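Local coordinates for protein AxyAgu115A (Amphibacillus xylanus NBRC 15112, PDB 6NPS) that probably acts as a family GH115 alpha-glucuronidase, hydrolysing glucuronic acid side groups from arabinoglucuronoxylan, at residues V418-I423 and N519-A524. The protein carries 3 engineered substitutions. Sequence-based numbering, arbitrary orientation.
Sequences VSYEWI and NRRPEA
One face of the Tyr420 ring carries the guanidinium of Arg521, laid flat with the planes 13° apart and Arg521 CZ 3.8 Å from the ring centroid, a cation-pi stack. Extended from CG to NE, the arginine runs along this face, so that its CD also makes a CH-pi contact, 3.4 Å from Tyr420 CG; beyond the ring, NH1 bonds Ser425 and Tyr420 OH bonds the carbonyl of Asn386. The Trp422 indole has Ile423 CG1 over one face and Pro522 CB at its edge, 4.0 Å from CE3. Between the two aromatic residues the bent Glu523 side chain (chi2 92°) turns its carboxylate to the backbone: Glu421 N donates to Glu523 OE2 at 2.9 Å, from above the carboxylate plane. Glu523 OE1 receives a hydrogen bond from a water, 2.7 Å away, that accepts from Trp422 N. An alanine in place of Tyr420 would remove the surface on which Arg521 lies and would probably leave its guanidinium less firmly oriented. Thus a buried glutamate and a cation-pi stack join two loops of the GH115 family region, of the TIM-barrel clan: one follows strand 405-410 of its parallel sheet, the other helix 500-519.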
ATOM      1  N   VAL A 418       4.325 -12.486  17.992  1.00 29.67           N
ATOM      2  CA  VAL A 418       2.936 -12.047  18.181  1.00 33.81           C
ATOM      3  C   VAL A 418       2.335 -12.941  19.272  1.00 31.10           C
ATOM      4  O   VAL A 418       2.403 -14.176  19.176  1.00 34.33           O
ATOM      5  CB  VAL A 418       2.052 -12.177  16.904  1.00 35.17           C
ATOM      6  CG1 VAL A 418       0.646 -11.490  17.122  1.00 30.09           C
ATOM      7  CG2 VAL A 418       2.768 -11.636  15.630  1.00 37.70           C
ATOM      8  N   SER A 419       1.673 -12.332  20.242  1.00 29.56           N
ATOM      9  CA  SER A 419       1.038 -13.096  21.303  1.00 29.73           C
ATOM     10  C   SER A 419      -0.141 -13.881  20.743  1.00 31.17           C
ATOM     11  O   SER A 419      -0.685 -13.565  19.684  1.00 29.79           O
ATOM     12  CB  SER A 419       0.558 -12.177  22.431  1.00 25.04           C
ATOM     13  OG  SER A 419       1.623 -11.363  22.913  1.00 31.30           O
ATOM     14  N   TYR A 420      -0.519 -14.938  21.460  1.00 26.81           N
ATOM     15  CA  TYR A 420      -1.750 -15.650  21.154  1.00 28.73           C
ATOM     16  C   TYR A 420      -2.383 -16.052  22.474  1.00 32.69           C
ATOM     17  O   TYR A 420      -1.835 -16.865  23.253  1.00 31.97           O
ATOM     18  CB  TYR A 420      -1.519 -16.849  20.226  1.00 28.28           C
ATOM     19  CG  TYR A 420      -0.498 -17.858  20.672  1.00 27.39           C
ATOM     20  CD1 TYR A 420       0.874 -17.611  20.556  1.00 26.94           C
ATOM     21  CD2 TYR A 420      -0.917 -19.094  21.139  1.00 29.11           C
ATOM     22  CE1 TYR A 420       1.795 -18.554  20.974  1.00 28.54           C
ATOM     23  CE2 TYR A 420      -0.015 -20.043  21.560  1.00 30.47           C
ATOM     24  CZ  TYR A 420       1.332 -19.777  21.465  1.00 31.55           C
ATOM     25  OH  TYR A 420       2.202 -20.752  21.882  1.00 29.41           O
ATOM     26  N   GLU A 421      -3.524 -15.434  22.753  1.00 32.25           N
ATOM     27  CA  GLU A 421      -4.083 -15.542  24.095  1.00 36.35           C
ATOM     28  C   GLU A 421      -5.600 -15.473  24.124  1.00 37.56           C
ATOM     29  O   GLU A 421      -6.152 -15.378  25.221  1.00 39.43           O
ATOM     30  CB  GLU A 421      -3.571 -14.404  25.020  1.00 41.77           C
ATOM     31  CG  GLU A 421      -2.094 -14.060  24.957  1.00 50.32           C
ATOM     32  CD  GLU A 421      -1.719 -12.942  25.941  1.00 56.30           C
ATOM     33  OE1 GLU A 421      -1.966 -13.106  27.160  1.00 57.71           O
ATOM     34  OE2 GLU A 421      -1.191 -11.899  25.494  1.00 57.03           O
ATOM     35  N   TRP A 422      -6.298 -15.476  22.982  1.00 31.29           N
ATOM     36  CA  TRP A 422      -7.728 -15.201  23.013  1.00 32.80           C
ATOM     37  C   TRP A 422      -8.549 -16.500  23.038  1.00 35.00           C
ATOM     38  O   TRP A 422      -9.272 -16.784  24.000  1.00 36.22           O
ATOM     39  CB  TRP A 422      -8.076 -14.334  21.787  1.00 30.96           C
ATOM     40  CG  TRP A 422      -9.525 -14.040  21.627  1.00 29.81           C
ATOM     41  CD1 TRP A 422     -10.370 -13.550  22.574  1.00 34.22           C
ATOM     42  CD2 TRP A 422     -10.292 -14.206  20.439  1.00 27.92           C
ATOM     43  NE1 TRP A 422     -11.628 -13.394  22.047  1.00 34.19           N
ATOM     44  CE2 TRP A 422     -11.615 -13.797  20.737  1.00 33.72           C
ATOM     45  CE3 TRP A 422      -9.994 -14.678  19.159  1.00 31.61           C
ATOM     46  CZ2 TRP A 422     -12.647 -13.839  19.798  1.00 38.32           C
ATOM     47  CZ3 TRP A 422     -11.032 -14.736  18.208  1.00 34.11           C
ATOM     48  CH2 TRP A 422     -12.342 -14.312  18.535  1.00 37.11           C
ATOM     49  N   ILE A 423      -8.464 -17.270  21.963  1.00 26.14           N
ATOM     50  CA  ILE A 423      -9.169 -18.541  21.817  1.00 31.65           C
ATOM     51  C   ILE A 423      -8.151 -19.566  21.354  1.00 30.77           C
ATOM     52  O   ILE A 423      -7.235 -19.226  20.595  1.00 34.09           O
ATOM     53  CB  ILE A 423     -10.333 -18.428  20.800  1.00 34.31           C
ATOM     54  CG1 ILE A 423     -11.424 -17.517  21.302  1.00 37.79           C
ATOM     55  CG2 ILE A 423     -11.020 -19.756  20.588  1.00 41.41           C
ATOM     56  CD1 ILE A 423     -12.606 -17.508  20.332  1.00 39.89           C
ATOM     57  N   ASN A 519      -2.954 -22.487  11.364  1.00 31.20           N
ATOM     58  CA  ASN A 519      -2.243 -22.015  10.175  1.00 32.83           C
ATOM     59  C   ASN A 519      -1.901 -20.523  10.262  1.00 30.50           C
ATOM     60  O   ASN A 519      -0.907 -20.084   9.657  1.00 31.94           O
ATOM     61  CB  ASN A 519      -3.074 -22.281   8.910  1.00 34.00           C
ATOM     62  CG  ASN A 519      -2.950 -23.711   8.457  1.00 41.39           C
ATOM     63  OD1 ASN A 519      -2.114 -24.443   8.992  1.00 36.61           O
ATOM     64  ND2 ASN A 519      -3.756 -24.125   7.448  1.00 38.00           N
ATOM     65  N   ARG A 520      -2.717 -19.731  10.965  1.00 29.89           N
ATOM     66  CA  ARG A 520      -2.378 -18.318  11.237  1.00 28.04           C
ATOM     67  C   ARG A 520      -3.163 -17.939  12.477  1.00 33.19           C
ATOM     68  O   ARG A 520      -4.390 -17.796  12.393  1.00 35.47           O
ATOM     69  CB  ARG A 520      -2.768 -17.429  10.066  1.00 27.83           C
ATOM     70  CG  ARG A 520      -2.327 -15.967  10.197  1.00 28.78           C
ATOM     71  CD  ARG A 520      -0.796 -15.956  10.169  1.00 29.40           C
ATOM     72  NE  ARG A 520      -0.290 -14.638   9.997  1.00 32.48           N
ATOM     73  CZ  ARG A 520       0.820 -14.316   9.357  1.00 32.33           C
ATOM     74  NH1 ARG A 520       1.574 -15.240   8.773  1.00 29.40           N
ATOM     75  NH2 ARG A 520       1.154 -13.043   9.300  1.00 33.73           N
ATOM     76  N   ARG A 521      -2.475 -17.782  13.628  1.00 29.46           N
ATOM     77  CA  ARG A 521      -3.194 -17.588  14.874  1.00 30.17           C
ATOM     78  C   ARG A 521      -3.941 -16.241  14.848  1.00 32.07           C
ATOM     79  O   ARG A 521      -3.577 -15.325  14.100  1.00 30.97           O
ATOM     80  CB  ARG A 521      -2.204 -17.667  16.037  1.00 31.81           C
ATOM     81  CG  ARG A 521      -1.556 -19.062  16.182  1.00 31.20           C
ATOM     82  CD  ARG A 521      -0.868 -19.119  17.543  1.00 34.81           C
ATOM     83  NE  ARG A 521       0.182 -20.129  17.672  1.00 38.59           N
ATOM     84  CZ  ARG A 521       0.004 -21.332  18.220  1.00 38.88           C
ATOM     85  NH1 ARG A 521      -1.207 -21.701  18.655  1.00 34.53           N
ATOM     86  NH2 ARG A 521       1.030 -22.166  18.338  1.00 41.47           N
ATOM     87  N   PRO A 522      -5.027 -16.125  15.613  1.00 32.01           N
ATOM     88  CA  PRO A 522      -5.968 -14.994  15.435  1.00 34.00           C
ATOM     89  C   PRO A 522      -5.356 -13.597  15.436  1.00 32.12           C
ATOM     90  O   PRO A 522      -5.645 -12.809  14.528  1.00 32.08           O
ATOM     91  CB  PRO A 522      -6.905 -15.171  16.639  1.00 35.34           C
ATOM     92  CG  PRO A 522      -6.918 -16.611  16.892  1.00 39.27           C
ATOM     93  CD  PRO A 522      -5.601 -17.182  16.472  1.00 34.47           C
ATOM     94  N   GLU A 523      -4.576 -13.248  16.467  1.00 28.05           N
ATOM     95  CA  GLU A 523      -4.030 -11.902  16.577  1.00 31.67           C
ATOM     96  C   GLU A 523      -3.100 -11.586  15.414  1.00 32.88           C
ATOM     97  O   GLU A 523      -2.938 -10.417  15.037  1.00 28.74           O
ATOM     98  CB  GLU A 523      -3.274 -11.754  17.921  1.00 33.49           C
ATOM     99  CG  GLU A 523      -4.162 -11.854  19.161  1.00 36.28           C
ATOM    100  CD  GLU A 523      -4.285 -13.294  19.752  1.00 42.32           C
ATOM    101  OE1 GLU A 523      -4.182 -14.305  18.965  1.00 38.67           O
ATOM    102  OE2 GLU A 523      -4.499 -13.390  21.014  1.00 40.24           O
ATOM    103  N   ALA A 524      -2.463 -12.609  14.854  1.00 26.61           N
ATOM    104  CA  ALA A 524      -1.551 -12.448  13.733  1.00 31.08           C
ATOM    105  C   ALA A 524      -2.257 -12.495  12.373  1.00 26.32           C
ATOM    106  O   ALA A 524      -1.600 -12.334  11.353  1.00 29.34           O
ATOM    107  CB  ALA A 524      -0.483 -13.561  13.762  1.00 30.86           C
TER
HETATM  108  O   HOH W   1      -1.528 -14.671  17.426  1.00 45.49           O
HETATM  109  O   HOH W   2      -5.533 -16.297  20.166  1.00 32.79           O